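Local structure of soluble lytic murein transglycosylase (Pseudomonas aeruginosa, 5OHU) at residues A[194-198]-A[215-219]. The protein probably cleaves the glycan strands of peptidoglycan as a lytic transglycosylase, turning over cell-wall material by both exolytic and endolytic action. Sequence-based numbering, arbitrary orientation.
Sequences YSLAS and VSVAQ
Build two short helical pieces running nearly antiparallel: 194-198 opens helix 194-201, 215-219 ends helix 208-219, and their axes lie 10.9 Å apart at 160°. The two helices follow one another in the chain as an antiparallel hairpin, consistent with the helical superhelix of Slt70-like enzymes. Set the register with Tyr194 CA 6.6 Å from Val215 CA, and give Tyr194 chi1 m (-54°), so that its ring reaches across the gap. Val215, chi1 t, comes first and fills the middle: CG2 sits 3.9 Å from Ala197 CB, while CG1 lies 3.8 Å from Ser198 OG and 4.2 Å from Tyr194 CD1. Ser216 points away, and Val217 turns to Val240 of helix 235-251. Ala218 points back, its CB 3.7 Å from Tyr194 CE1; it also touches Leu243 of helix 235-251, just as Ala197 packs on Leu185 of helix 178-190. Gln219 closes the contact with chi1 m and chi2 t, laying CG over the Tyr194 ring, 3.7 Å from the centroid and 7° off the normal, a CH-pi contact. Tyr194 OH makes a weak hydrogen bond to Arg247. With no clear hydrogen bond between the pieces, apolar contacts of Val215, Ala197 and Ala218 and the face of the Tyr194 ring make up most of the contact.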
loop_
_atom_site.group_PDB
_atom_site.type_symbol
_atom_site.label_atom_id
_atom_site.label_comp_id
_atom_site.label_asym_id
_atom_site.label_seq_id
_atom_site.Cartn_x
_atom_site.Cartn_y
_atom_site.Cartn_z
ATOM N N TYR A 194 -4.100 -20.447 12.955
ATOM C CA TYR A 194 -4.387 -21.866 13.172
ATOM C C TYR A 194 -5.066 -22.135 14.504
ATOM O O TYR A 194 -5.799 -23.120 14.625
ATOM C CB TYR A 194 -3.112 -22.700 13.051
ATOM C CG TYR A 194 -2.387 -22.462 11.742
ATOM C CD1 TYR A 194 -3.004 -22.746 10.526
ATOM C CD2 TYR A 194 -1.091 -21.949 11.716
ATOM C CE1 TYR A 194 -2.347 -22.527 9.311
ATOM C CE2 TYR A 194 -0.425 -21.724 10.505
ATOM C CZ TYR A 194 -1.061 -22.019 9.308
ATOM O OH TYR A 194 -0.408 -21.805 8.112
ATOM N N SER A 195 -4.866 -21.277 15.501
ATOM C CA SER A 195 -5.572 -21.463 16.759
ATOM C C SER A 195 -7.073 -21.286 16.550
ATOM O O SER A 195 -7.880 -22.126 16.962
ATOM C CB SER A 195 -5.025 -20.491 17.804
ATOM O OG SER A 195 -5.742 -20.596 19.018
ATOM N N LEU A 196 -7.464 -20.209 15.867
ATOM C CA LEU A 196 -8.841 -20.075 15.418
ATOM C C LEU A 196 -9.283 -21.296 14.612
ATOM O O LEU A 196 -10.301 -21.922 14.926
ATOM C CB LEU A 196 -8.991 -18.795 14.596
ATOM C CG LEU A 196 -10.399 -18.587 14.028
ATOM C CD1 LEU A 196 -11.463 -18.661 15.086
ATOM C CD2 LEU A 196 -10.499 -17.294 13.222
ATOM N N ALA A 197 -8.518 -21.656 13.573
ATOM C CA ALA A 197 -8.917 -22.754 12.688
ATOM C C ALA A 197 -9.106 -24.052 13.463
ATOM O O ALA A 197 -10.076 -24.789 13.237
ATOM C CB ALA A 197 -7.877 -22.937 11.576
ATOM N N SER A 198 -8.204 -24.331 14.403
ATOM C CA SER A 198 -8.320 -25.555 15.183
ATOM C C SER A 198 -9.518 -25.507 16.119
ATOM O O SER A 198 -10.155 -26.539 16.354
ATOM C CB SER A 198 -7.035 -25.809 15.971
ATOM O OG SER A 198 -5.966 -26.107 15.093
ATOM N N VAL A 215 -6.014 -28.042 8.684
ATOM C CA VAL A 215 -5.028 -27.273 9.442
ATOM C C VAL A 215 -3.621 -27.813 9.191
ATOM O O VAL A 215 -2.684 -27.052 8.933
ATOM C CB VAL A 215 -5.384 -27.263 10.943
ATOM C CG1 VAL A 215 -4.281 -26.550 11.752
ATOM C CG2 VAL A 215 -6.761 -26.601 11.173
ATOM N N SER A 216 -3.454 -29.137 9.266
ATOM C CA SER A 216 -2.147 -29.754 9.039
ATOM C C SER A 216 -1.602 -29.439 7.650
ATOM O O SER A 216 -0.416 -29.131 7.494
ATOM C CB SER A 216 -2.247 -31.262 9.229
ATOM O OG SER A 216 -0.968 -31.858 9.053
ATOM N N VAL A 217 -2.457 -29.507 6.633
ATOM C CA VAL A 217 -2.022 -29.223 5.272
ATOM C C VAL A 217 -1.703 -27.744 5.112
ATOM O O VAL A 217 -0.766 -27.373 4.398
ATOM C CB VAL A 217 -3.097 -29.695 4.273
ATOM C CG1 VAL A 217 -2.873 -29.111 2.885
ATOM C CG2 VAL A 217 -3.135 -31.220 4.230
ATOM N N ALA A 218 -2.484 -26.867 5.751
ATOM C CA ALA A 218 -2.171 -25.444 5.658
ATOM C C ALA A 218 -0.804 -25.158 6.264
ATOM O O ALA A 218 -0.052 -24.327 5.747
ATOM C CB ALA A 218 -3.253 -24.602 6.340
ATOM N N GLN A 219 -0.442 -25.869 7.333
ATOM C CA GLN A 219 0.848 -25.611 7.968
ATOM C C GLN A 219 2.007 -26.182 7.156
ATOM O O GLN A 219 3.075 -25.569 7.099
ATOM C CB GLN A 219 0.851 -26.144 9.398
ATOM C CG GLN A 219 -0.350 -25.657 10.204
ATOM C CD GLN A 219 -0.356 -26.139 11.630
ATOM O OE1 GLN A 219 -0.600 -27.311 11.908
ATOM N NE2 GLN A 219 -0.180 -25.211 12.552
#